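Local structure of translocator protein BipD (Burkholderia pseudomallei, 3NFT) at residues Asp31-Ala36 / Asn281-Leu286; Asp138-Ile143 / Lys207-Ala212; Asp163-Ser166 / Asn172-Ile175; Gln185-His190 / Asp226-Met231. The protein is required for invasion of epithelial cells and survival inside host cells, and probably regulates secretion of the effectors BipB and BipC by the type III secretion system. One frame throughout, in Å; residues are numbered along the deposited sequence.

Interaction 1. Residues Asp31-Ala36 / Asn281-Leu286; sequences DDLRAA and NLVKVL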
loop_
_atom_site.group_PDB
_atom_site.type_symbol
_atom_site.label_atom_id
_atom_site.label_comp_id
_atom_site.label_asym_id
_atom_site.label_seq_id
_atom_site.Cartn_x
_atom_site.Cartn_y
_atom_site.Cartn_z
ATOM N N ASP A 31 12.266 21.669 -6.918
ATOM C CA ASP A 31 13.587 21.766 -7.539
ATOM C C ASP A 31 14.250 20.385 -7.553
ATOM O O ASP A 31 14.870 20.001 -8.543
ATOM C CB ASP A 31 14.466 22.795 -6.799
ATOM C CG ASP A 31 15.680 23.234 -7.612
ATOM O OD1 ASP A 31 16.793 23.236 -7.056
ATOM O OD2 ASP A 31 15.528 23.578 -8.806
ATOM N N ASP A 32 14.094 19.633 -6.462
ATOM C CA ASP A 32 14.610 18.266 -6.400
ATOM C C ASP A 32 13.988 17.404 -7.492
ATOM O O ASP A 32 14.665 16.598 -8.103
ATOM C CB ASP A 32 14.311 17.584 -5.056
ATOM C CG ASP A 32 15.094 18.148 -3.894
ATOM O OD1 ASP A 32 16.083 18.875 -4.109
ATOM O OD2 ASP A 32 14.717 17.823 -2.745
ATOM N N LEU A 33 12.678 17.531 -7.709
ATOM C CA LEU A 33 12.027 16.745 -8.741
ATOM C C LEU A 33 12.608 17.060 -10.114
ATOM O O LEU A 33 12.916 16.150 -10.892
ATOM C CB LEU A 33 10.502 16.961 -8.732
ATOM C CG LEU A 33 9.745 16.229 -7.617
ATOM C CD1 LEU A 33 8.309 16.743 -7.413
ATOM C CD2 LEU A 33 9.713 14.748 -7.941
ATOM N N ARG A 34 12.796 18.342 -10.408
ATOM C CA ARG A 34 13.354 18.728 -11.697
ATOM C C ARG A 34 14.782 18.200 -11.832
ATOM O O ARG A 34 15.180 17.753 -12.908
ATOM C CB ARG A 34 13.281 20.244 -11.906
ATOM C CG ARG A 34 11.855 20.803 -11.926
ATOM C CD ARG A 34 11.834 22.253 -12.405
ATOM N NE ARG A 34 12.257 23.180 -11.356
ATOM C CZ ARG A 34 11.455 23.747 -10.450
ATOM N NH1 ARG A 34 10.146 23.505 -10.427
ATOM N NH2 ARG A 34 11.977 24.576 -9.549
ATOM N N ALA A 35 15.538 18.202 -10.735
ATOM C CA ALA A 35 16.898 17.641 -10.741
ATOM C C ALA A 35 16.936 16.124 -10.892
ATOM O O ALA A 35 17.966 15.555 -11.275
ATOM C CB ALA A 35 17.653 18.062 -9.479
ATOM N N ALA A 36 15.817 15.465 -10.580
ATOM C CA ALA A 36 15.646 14.038 -10.823
ATOM C C ALA A 36 15.060 13.764 -12.212
ATOM O O ALA A 36 14.784 12.600 -12.563
ATOM C CB ALA A 36 14.768 13.424 -9.750
ATOM N N ASN A 281 3.357 14.634 -5.369
ATOM C CA ASN A 281 3.054 14.350 -3.965
ATOM C C ASN A 281 3.440 12.940 -3.559
ATOM O O ASN A 281 3.976 12.723 -2.472
ATOM C CB ASN A 281 1.574 14.548 -3.683
ATOM C CG ASN A 281 1.166 15.998 -3.668
ATOM O OD1 ASN A 281 2.005 16.897 -3.575
ATOM N ND2 ASN A 281 -0.137 16.239 -3.756
ATOM N N LEU A 282 3.186 11.974 -4.434
ATOM C CA LEU A 282 3.619 10.591 -4.207
ATOM C C LEU A 282 5.126 10.480 -3.993
ATOM O O LEU A 282 5.583 9.828 -3.053
ATOM C CB LEU A 282 3.174 9.676 -5.349
ATOM C CG LEU A 282 3.645 8.211 -5.368
ATOM C CD1 LEU A 282 3.145 7.431 -4.130
ATOM C CD2 LEU A 282 3.213 7.507 -6.678
ATOM N N VAL A 283 5.887 11.144 -4.845
ATOM C CA VAL A 283 7.334 11.128 -4.711
ATOM C C VAL A 283 7.755 11.774 -3.394
ATOM O O VAL A 283 8.651 11.272 -2.716
ATOM C CB VAL A 283 8.029 11.830 -5.890
ATOM C CG1 VAL A 283 9.540 12.042 -5.575
ATOM C CG2 VAL A 283 7.811 11.036 -7.133
ATOM N N LYS A 284 7.131 12.905 -3.041
ATOM C CA LYS A 284 7.458 13.584 -1.774
ATOM C C LYS A 284 7.138 12.699 -0.562
ATOM O O LYS A 284 7.904 12.633 0.398
ATOM C CB LYS A 284 6.731 14.924 -1.688
ATOM C CG LYS A 284 7.286 15.982 -2.649
ATOM C CD LYS A 284 6.417 17.218 -2.729
ATOM C CE LYS A 284 6.918 18.162 -3.825
ATOM N NZ LYS A 284 6.210 19.474 -3.813
ATOM N N VAL A 285 6.017 11.982 -0.627
ATOM C CA VAL A 285 5.656 11.021 0.415
ATOM C C VAL A 285 6.661 9.870 0.510
ATOM O O VAL A 285 7.140 9.532 1.590
ATOM C CB VAL A 285 4.216 10.471 0.216
ATOM C CG1 VAL A 285 3.967 9.268 1.115
ATOM C CG2 VAL A 285 3.229 11.582 0.513
ATOM N N LEU A 286 7.007 9.285 -0.621
ATOM C CA LEU A 286 7.931 8.163 -0.648
ATOM C C LEU A 286 9.334 8.568 -0.182
ATOM O O LEU A 286 9.979 7.816 0.546
ATOM C CB LEU A 286 8.010 7.569 -2.053
ATOM C CG LEU A 286 6.799 6.806 -2.598
ATOM C CD1 LEU A 286 7.027 6.507 -4.104
ATOM C CD2 LEU A 286 6.567 5.533 -1.822
#
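L33, on the short N-terminal helix 30-35, packs against V283 and K284 of the long C-terminal helix 244-295, most of which is predicted to form a coiled coil. The contact is small, burying 122 Å² over both sides, and its tight part is apolar. One methyl of the leucine, CD2, sits 3.6 Å from V283 CG1 and 3.9 Å from V283 CB, the two side chains running alongside each other in opposite senses. V283 presents that methyl because its chi1 of 169° swings CG1 to the far side of the CA-CB bond from the backbone N. L95 of helix 76-103 and A27, the first ordered residue, touch both side chains and complete a buried apolar cluster. The other side is looser, touched by the aliphatic part of K284, whose ammonium goes on to a salt bridge with D30, just before the segment. The lysine is stretched out fully beyond CG and lies across the leucine, so that a methylene rather than its charged end meets L33. On helix 244-295, V285 packs on A289, and L282 on I122, of the second subunit. The N-terminal domain is an intramolecular chaperone that prevents premature oligomerisation of coiled-coil residues; helix 30-35 laid on helix 244-295 is consistent with that role. Where the lysine passes the leucine, K284 CE lies 4.1 Å from L33 CD1.

Interaction 2. Residues Asp138-Ile143 / Lys207-Ala212; sequences DAYATI and KELGDA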
loop_
_atom_site.group_PDB
_atom_site.type_symbol
_atom_site.label_atom_id
_atom_site.label_comp_id
_atom_site.label_asym_id
_atom_site.label_seq_id
_atom_site.Cartn_x
_atom_site.Cartn_y
_atom_site.Cartn_z
ATOM N N ASP A 138 1.078 5.319 -16.602
ATOM C CA ASP A 138 0.881 4.682 -17.894
ATOM C C ASP A 138 -0.498 4.956 -18.454
ATOM O O ASP A 138 -0.646 5.269 -19.649
ATOM C CB ASP A 138 1.055 3.159 -17.751
ATOM C CG ASP A 138 2.504 2.723 -17.662
ATOM O OD1 ASP A 138 2.714 1.506 -17.430
ATOM O OD2 ASP A 138 3.432 3.544 -17.820
ATOM N N ALA A 139 -1.528 4.786 -17.621
ATOM C CA ALA A 139 -2.901 5.016 -18.044
ATOM C C ALA A 139 -3.060 6.435 -18.565
ATOM O O ALA A 139 -3.613 6.674 -19.642
ATOM C CB ALA A 139 -3.875 4.807 -16.874
ATOM N N TYR A 140 -2.603 7.399 -17.787
ATOM C CA TYR A 140 -2.815 8.768 -18.182
ATOM C C TYR A 140 -2.033 9.144 -19.413
ATOM O O TYR A 140 -2.528 9.908 -20.243
ATOM C CB TYR A 140 -2.536 9.754 -17.038
ATOM C CG TYR A 140 -3.825 10.335 -16.518
ATOM C CD1 TYR A 140 -4.366 9.951 -15.314
ATOM C CD2 TYR A 140 -4.521 11.243 -17.288
ATOM C CE1 TYR A 140 -5.561 10.499 -14.873
ATOM C CE2 TYR A 140 -5.703 11.779 -16.866
ATOM C CZ TYR A 140 -6.220 11.405 -15.667
ATOM O OH TYR A 140 -7.419 11.964 -15.321
ATOM N N ALA A 141 -0.826 8.613 -19.542
ATOM C CA ALA A 141 -0.040 8.843 -20.723
ATOM C C ALA A 141 -0.773 8.310 -21.957
ATOM O O ALA A 141 -0.805 8.960 -22.997
ATOM C CB ALA A 141 1.352 8.182 -20.586
ATOM N N THR A 142 -1.328 7.101 -21.864
ATOM C CA THR A 142 -2.009 6.500 -23.006
ATOM C C THR A 142 -3.258 7.304 -23.357
ATOM O O THR A 142 -3.527 7.589 -24.516
ATOM C CB THR A 142 -2.417 5.060 -22.685
ATOM O OG1 THR A 142 -1.245 4.305 -22.374
ATOM C CG2 THR A 142 -3.116 4.451 -23.889
ATOM N N ILE A 143 -4.027 7.678 -22.338
ATOM C CA ILE A 143 -5.255 8.433 -22.566
ATOM C C ILE A 143 -4.952 9.807 -23.148
ATOM O O ILE A 143 -5.570 10.240 -24.118
ATOM C CB ILE A 143 -6.037 8.616 -21.264
ATOM C CG1 ILE A 143 -6.478 7.261 -20.718
ATOM C CG2 ILE A 143 -7.242 9.551 -21.451
ATOM C CD1 ILE A 143 -6.901 7.314 -19.286
ATOM N N LYS A 207 -15.793 7.373 -14.320
ATOM C CA LYS A 207 -16.102 8.612 -13.584
ATOM C C LYS A 207 -15.051 9.683 -13.833
ATOM O O LYS A 207 -15.396 10.846 -14.046
ATOM C CB LYS A 207 -16.226 8.369 -12.086
ATOM C CG LYS A 207 -17.459 7.591 -11.677
ATOM C CD LYS A 207 -17.576 7.507 -10.163
ATOM C CE LYS A 207 -18.759 6.648 -9.719
ATOM N NZ LYS A 207 -18.767 6.486 -8.225
ATOM N N GLU A 208 -13.792 9.272 -13.822
ATOM C CA GLU A 208 -12.663 10.203 -13.979
ATOM C C GLU A 208 -12.694 10.876 -15.351
ATOM O O GLU A 208 -12.474 12.093 -15.466
ATOM C CB GLU A 208 -11.347 9.440 -13.789
ATOM C CG GLU A 208 -10.089 10.262 -14.088
ATOM C CD GLU A 208 -9.510 10.981 -12.888
ATOM O OE1 GLU A 208 -9.975 10.799 -11.731
ATOM O OE2 GLU A 208 -8.536 11.734 -13.128
ATOM N N LEU A 209 -12.957 10.107 -16.408
ATOM C CA LEU A 209 -12.810 10.634 -17.763
ATOM C C LEU A 209 -14.045 11.340 -18.307
ATOM O O LEU A 209 -13.920 12.230 -19.161
ATOM C CB LEU A 209 -12.335 9.552 -18.714
ATOM C CG LEU A 209 -10.966 8.938 -18.347
ATOM C CD1 LEU A 209 -10.547 7.917 -19.370
ATOM C CD2 LEU A 209 -9.840 10.018 -18.230
ATOM N N GLY A 210 -15.221 10.938 -17.826
ATOM C CA GLY A 210 -16.472 11.525 -18.274
ATOM C C GLY A 210 -16.930 11.030 -19.628
ATOM O O GLY A 210 -16.327 10.137 -20.217
ATOM N N ASP A 211 -18.005 11.620 -20.133
ATOM C CA ASP A 211 -18.673 11.041 -21.277
ATOM C C ASP A 211 -18.165 11.517 -22.630
ATOM O O ASP A 211 -18.773 11.218 -23.639
ATOM C CB ASP A 211 -20.202 11.159 -21.161
ATOM C CG ASP A 211 -20.693 12.564 -21.131
ATOM O OD1 ASP A 211 -19.905 13.489 -21.405
ATOM O OD2 ASP A 211 -21.915 12.737 -20.834
ATOM N N ALA A 212 -17.021 12.211 -22.672
ATOM C CA ALA A 212 -16.353 12.430 -23.945
ATOM C C ALA A 212 -15.729 11.115 -24.443
ATOM O O ALA A 212 -15.342 11.027 -25.598
ATOM C CB ALA A 212 -15.303 13.516 -23.843
#
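Helix 202-209 docks through its C-terminal turn on the long helix 121-160, with Y140 and I143 meeting E208 and L209. The polar half is a very short hydrogen bond, 2.5 Å from Y140 OH to E208 OE2. The acceptor lies in the plane of the tyrosine ring at its edge, and the carboxylate stands nearly upright to that ring, the planes being 79° apart. E208 gets there by a bend in its chain: CG leaves on the side away from the amide nitrogen (chi1 173°), then chi2 turns to 91°. Its other oxygen, OE1, accepts from Q118 N of the second subunit, so the buried carboxylate is held at both ends. The tyrosine belongs to a predicted coiled-coil helix; its ring also meets W205 at an inclined angle and touches K271 of helix 244-295, whose NZ in turn bonds to E208 O. Beside this polar link, I143 and L209 meet end to end by their terminal methyls, with I143 CD1 3.7 Å from L209 CD1 and 4.1 Å from L209 CD2. Directly after L209, G210 is the first residue to leave helical geometry, with a positive phi of 77°.

Interaction 3. Residues Asp163-Ser166 / Asn172-Ile175; sequences DYIS and NMKI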
loop_
_atom_site.group_PDB
_atom_site.type_symbol
_atom_site.label_atom_id
_atom_site.label_comp_id
_atom_site.label_asym_id
_atom_site.label_seq_id
_atom_site.Cartn_x
_atom_site.Cartn_y
_atom_site.Cartn_z
ATOM N N ASP A 163 -10.091 24.411 -47.768
ATOM C CA ASP A 163 -9.858 24.416 -49.209
ATOM C C ASP A 163 -11.176 24.360 -49.970
ATOM O O ASP A 163 -11.222 24.638 -51.177
ATOM C CB ASP A 163 -9.043 23.211 -49.646
ATOM C CG ASP A 163 -7.570 23.304 -49.314
ATOM O OD1 ASP A 163 -6.865 22.300 -49.518
ATOM O OD2 ASP A 163 -7.100 24.364 -48.896
ATOM N N TYR A 164 -12.231 23.949 -49.272
ATOM C CA TYR A 164 -13.539 23.759 -49.895
ATOM C C TYR A 164 -14.532 24.875 -49.594
ATOM O O TYR A 164 -15.733 24.758 -49.878
ATOM C CB TYR A 164 -14.078 22.383 -49.503
ATOM C CG TYR A 164 -13.269 21.263 -50.065
ATOM C CD1 TYR A 164 -12.561 20.408 -49.239
ATOM C CD2 TYR A 164 -13.206 21.053 -51.438
ATOM C CE1 TYR A 164 -11.789 19.365 -49.765
ATOM C CE2 TYR A 164 -12.436 20.011 -51.975
ATOM C CZ TYR A 164 -11.735 19.183 -51.138
ATOM O OH TYR A 164 -10.992 18.137 -51.665
ATOM N N ILE A 165 -14.040 25.978 -49.018
ATOM C CA ILE A 165 -14.830 27.156 -48.809
ATOM C C ILE A 165 -14.152 28.276 -49.553
ATOM O O ILE A 165 -12.932 28.501 -49.365
ATOM C CB ILE A 165 -14.916 27.498 -47.306
ATOM C CG1 ILE A 165 -15.580 26.336 -46.546
ATOM C CG2 ILE A 165 -15.592 28.841 -47.087
ATOM C CD1 ILE A 165 -15.451 26.421 -45.052
ATOM N N SER A 166 -14.917 28.994 -50.355
ATOM C CA SER A 166 -14.357 30.083 -51.153
ATOM C C SER A 166 -15.356 31.204 -51.386
ATOM O O SER A 166 -16.559 31.042 -51.172
ATOM C CB SER A 166 -13.859 29.518 -52.472
ATOM O OG SER A 166 -14.921 28.992 -53.257
ATOM N N ASN A 172 -21.355 36.333 -51.821
ATOM C CA ASN A 172 -21.707 34.959 -51.467
ATOM C C ASN A 172 -20.480 34.120 -51.151
ATOM O O ASN A 172 -19.343 34.539 -51.389
ATOM C CB ASN A 172 -22.523 34.308 -52.589
ATOM C CG ASN A 172 -23.857 35.023 -52.861
ATOM O OD1 ASN A 172 -24.207 35.273 -54.015
ATOM N ND2 ASN A 172 -24.601 35.328 -51.817
ATOM N N MET A 173 -20.715 32.970 -50.529
ATOM C CA MET A 173 -19.703 31.975 -50.201
ATOM C C MET A 173 -20.104 30.673 -50.882
ATOM O O MET A 173 -21.289 30.342 -50.961
ATOM C CB MET A 173 -19.642 31.729 -48.699
ATOM C CG MET A 173 -19.319 32.948 -47.874
ATOM S SD MET A 173 -17.620 33.498 -48.115
ATOM C CE MET A 173 -16.675 32.462 -47.032
ATOM N N LYS A 174 -19.133 29.951 -51.396
ATOM C CA LYS A 174 -19.350 28.621 -51.931
ATOM C C LYS A 174 -18.747 27.625 -50.971
ATOM O O LYS A 174 -17.594 27.770 -50.528
ATOM C CB LYS A 174 -18.745 28.471 -53.322
ATOM C CG LYS A 174 -18.875 27.092 -53.934
ATOM C CD LYS A 174 -18.159 27.009 -55.280
ATOM C CE LYS A 174 -18.195 25.612 -55.876
ATOM N NZ LYS A 174 -17.636 25.589 -57.273
ATOM N N ILE A 175 -19.509 26.579 -50.654
ATOM C CA ILE A 175 -19.053 25.532 -49.785
ATOM C C ILE A 175 -19.283 24.169 -50.415
ATOM O O ILE A 175 -20.429 23.784 -50.731
ATOM C CB ILE A 175 -19.686 25.648 -48.349
ATOM C CG1 ILE A 175 -19.194 24.549 -47.428
ATOM C CG2 ILE A 175 -21.184 25.714 -48.397
ATOM C CD1 ILE A 175 -19.321 24.913 -45.937
HETATM O O HOH W 1 -15.510 26.345 -52.512
#
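K174 O is gripped by several groups: S166 N donates to it over 2.9 Å in the plane of the carbonyl, water 1 donates over 3.2 Å, and I165 CA makes a CA-H...O contact at 3.3 Å. The two strands form an antiparallel beta hairpin, with S166 and K174 as the hydrogen-bonded pair and I165 and I175 as the non-hydrogen-bonded one. The return bond runs from K174 N to S166 O, 2.8 Å long and nearly straight (171° at the hydrogen). Water 1 also hydrogen-bonds to S166 OG, so it ties the serine side chain to the carbonyl that the same residue's N already engages. OG can turn toward it because it stands between the backbone N and the carbonyl carbon (chi1 64°). On the opposite face, I165 and I175 stand next to each other, aimed alike, and M173 joins them from an oblique angle, its chain bent at both chi2 and chi3 so that the methyl folds back to I165. This apolar face rests on Y247 and W250 of helix 244-295. Strand 172-175 is the middle one of three, with strand 240-243 on its far side through backbone bonds of M173 with W242 and of I175 with T240. At the closest apolar approach, M173 CE is 3.8 Å from I165 CG2.

Interaction 4. Residues Gln185-His190 / Asp226-Met231; sequences QQVIDH and DKLIKM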
loop_
_atom_site.group_PDB
_atom_site.type_symbol
_atom_site.label_atom_id
_atom_site.label_comp_id
_atom_site.label_asym_id
_atom_site.label_seq_id
_atom_site.Cartn_x
_atom_site.Cartn_y
_atom_site.Cartn_z
ATOM N N GLN A 185 -15.767 12.316 -42.022
ATOM C CA GLN A 185 -15.994 10.915 -41.818
ATOM C C GLN A 185 -14.694 10.130 -41.708
ATOM O O GLN A 185 -14.596 9.160 -40.936
ATOM C CB GLN A 185 -16.878 10.388 -42.954
ATOM C CG GLN A 185 -17.396 8.965 -42.692
ATOM C CD GLN A 185 -18.346 8.898 -41.510
ATOM O OE1 GLN A 185 -19.323 9.657 -41.445
ATOM N NE2 GLN A 185 -18.052 8.005 -40.547
ATOM N N GLN A 186 -13.674 10.554 -42.452
ATOM C CA GLN A 186 -12.336 9.938 -42.374
ATOM C C GLN A 186 -11.765 10.029 -40.954
ATOM O O GLN A 186 -11.177 9.099 -40.435
ATOM C CB GLN A 186 -11.447 10.598 -43.398
ATOM C CG GLN A 186 -10.131 9.993 -43.667
ATOM C CD GLN A 186 -9.487 10.580 -44.931
ATOM O OE1 GLN A 186 -9.336 11.808 -45.081
ATOM N NE2 GLN A 186 -9.104 9.693 -45.855
ATOM N N VAL A 187 -11.975 11.162 -40.303
ATOM C CA VAL A 187 -11.592 11.283 -38.914
ATOM C C VAL A 187 -12.390 10.343 -38.012
ATOM O O VAL A 187 -11.848 9.669 -37.172
ATOM C CB VAL A 187 -11.722 12.749 -38.436
ATOM C CG1 VAL A 187 -11.415 12.851 -36.928
ATOM C CG2 VAL A 187 -10.805 13.637 -39.298
ATOM N N ILE A 188 -13.698 10.329 -38.168
ATOM C CA ILE A 188 -14.554 9.486 -37.333
ATOM C C ILE A 188 -14.117 8.020 -37.473
ATOM O O ILE A 188 -14.031 7.276 -36.480
ATOM C CB ILE A 188 -16.049 9.660 -37.734
ATOM C CG1 ILE A 188 -16.576 11.053 -37.385
ATOM C CG2 ILE A 188 -16.932 8.561 -37.068
ATOM C CD1 ILE A 188 -17.996 11.344 -37.875
ATOM N N ASP A 189 -13.831 7.627 -38.706
ATOM C CA ASP A 189 -13.462 6.241 -38.998
ATOM C C ASP A 189 -12.139 5.809 -38.430
ATOM O O ASP A 189 -11.874 4.619 -38.303
ATOM C CB ASP A 189 -13.432 5.991 -40.511
ATOM C CG ASP A 189 -14.813 5.972 -41.121
ATOM O OD1 ASP A 189 -14.894 6.071 -42.347
ATOM O OD2 ASP A 189 -15.813 5.908 -40.379
ATOM N N HIS A 190 -11.282 6.759 -38.067
ATOM C CA HIS A 190 -9.959 6.403 -37.596
ATOM C C HIS A 190 -9.644 6.939 -36.215
ATOM O O HIS A 190 -8.474 7.078 -35.841
ATOM C CB HIS A 190 -8.933 6.830 -38.631
ATOM C CG HIS A 190 -9.122 6.152 -39.955
ATOM N ND1 HIS A 190 -8.632 4.889 -40.218
ATOM C CD2 HIS A 190 -9.755 6.552 -41.081
ATOM C CE1 HIS A 190 -8.951 4.544 -41.455
ATOM N NE2 HIS A 190 -9.629 5.535 -42.002
ATOM N N ASP A 226 -19.691 12.119 -31.155
ATOM C CA ASP A 226 -20.922 12.896 -31.261
ATOM C C ASP A 226 -20.698 14.311 -31.827
ATOM O O ASP A 226 -21.448 14.767 -32.684
ATOM C CB ASP A 226 -21.714 12.964 -29.940
ATOM C CG ASP A 226 -20.930 13.565 -28.755
ATOM O OD1 ASP A 226 -21.612 13.908 -27.771
ATOM O OD2 ASP A 226 -19.686 13.624 -28.748
ATOM N N LYS A 227 -19.636 14.992 -31.402
ATOM C CA LYS A 227 -19.422 16.353 -31.911
ATOM C C LYS A 227 -19.019 16.320 -33.391
ATOM O O LYS A 227 -19.446 17.160 -34.170
ATOM C CB LYS A 227 -18.373 17.102 -31.064
ATOM C CG LYS A 227 -18.892 17.474 -29.689
ATOM C CD LYS A 227 -18.339 16.662 -28.556
ATOM C CE LYS A 227 -19.085 16.921 -27.244
ATOM N NZ LYS A 227 -18.482 16.320 -26.002
ATOM N N LEU A 228 -18.185 15.354 -33.773
ATOM C CA LEU A 228 -17.810 15.219 -35.176
ATOM C C LEU A 228 -19.019 14.902 -36.052
ATOM O O LEU A 228 -19.120 15.392 -37.161
ATOM C CB LEU A 228 -16.742 14.146 -35.345
ATOM C CG LEU A 228 -15.337 14.500 -34.835
ATOM C CD1 LEU A 228 -14.443 13.262 -34.813
ATOM C CD2 LEU A 228 -14.766 15.657 -35.647
ATOM N N ILE A 229 -19.906 14.045 -35.549
ATOM C CA ILE A 229 -21.170 13.735 -36.245
ATOM C C ILE A 229 -22.032 14.982 -36.431
ATOM O O ILE A 229 -22.546 15.238 -37.514
ATOM C CB ILE A 229 -21.921 12.651 -35.484
ATOM C CG1 ILE A 229 -21.171 11.328 -35.646
ATOM C CG2 ILE A 229 -23.390 12.595 -35.982
ATOM C CD1 ILE A 229 -21.701 10.175 -34.763
ATOM N N LYS A 230 -22.135 15.796 -35.394
ATOM C CA LYS A 230 -22.916 17.033 -35.470
ATOM C C LYS A 230 -22.291 17.978 -36.492
ATOM O O LYS A 230 -22.989 18.598 -37.281
ATOM C CB LYS A 230 -23.099 17.699 -34.092
ATOM C CG LYS A 230 -24.114 16.983 -33.226
ATOM C CD LYS A 230 -24.180 17.510 -31.832
ATOM C CE LYS A 230 -25.094 16.638 -30.956
ATOM N NZ LYS A 230 -26.376 16.290 -31.621
ATOM N N MET A 231 -20.955 18.067 -36.496
ATOM C CA MET A 231 -20.251 18.865 -37.509
ATOM C C MET A 231 -20.526 18.338 -38.924
ATOM O O MET A 231 -20.898 19.082 -39.820
ATOM C CB MET A 231 -18.750 18.839 -37.224
ATOM C CG MET A 231 -18.296 19.673 -36.057
ATOM S SD MET A 231 -16.533 19.349 -35.799
ATOM C CE MET A 231 -15.957 20.891 -35.182
#
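Next to the packing of I188 on L228, the Q185 amide sends NE2 to D189 OD2 almost within its own plane, reaching that oxygen from above the carboxylate plane, 3.1 Å away. Q185 OE1 accepts from R232 NH1, so the amide is fixed from both ends, and the ring of H190 has Q186 O at its edge, in plane. The contact itself is wholly aliphatic. I188 and L228 pass alongside with opposed directions, I188 CG1 lying 3.7 Å from L228 CB. The segments 185-189 and 226-231 run nearly antiparallel (162°), their axes 10.0 Å apart, and both helices lean on the long helix 121-160: V187 touches S153 and V157 there, L228 touches Y150 and V154. V187 is set crosswise to L228, with V187 CG1 3.7 Å from L228 CD1. The valine's chi1 of 176° carries CG1 opposite its amide nitrogen and across to the leucine. On the other flank, I188 CD1 comes within 3.9 Å of I229 CG1. K227, which takes no part in the seam, forms a salt bridge with D264 of helix 244-295.

In the fold
All four contacts gather about the long helices 121-160 and 244-295. Interaction 1 joins the N-terminal region to the last helix, and the other three are nested inside the loop it closes. Interactions 2 and 4 alternate along the chain and lie about 20 Å apart between centres, both placing helices of the region after helix 121-160 on that helix. Interaction 3 closes before interaction 4 opens, its centre about 21 Å from that of interaction 4, with strand 172-175 leading into helix 177-189. Interactions 1 and 3 have centres about 54 Å apart, on opposite sides of the molecule's middle. Together the contacts tie the peripheral N-terminal and mixed alpha/beta parts to the two long helices along the elongated molecule; only interactions 1 and 2 touch the second subunit.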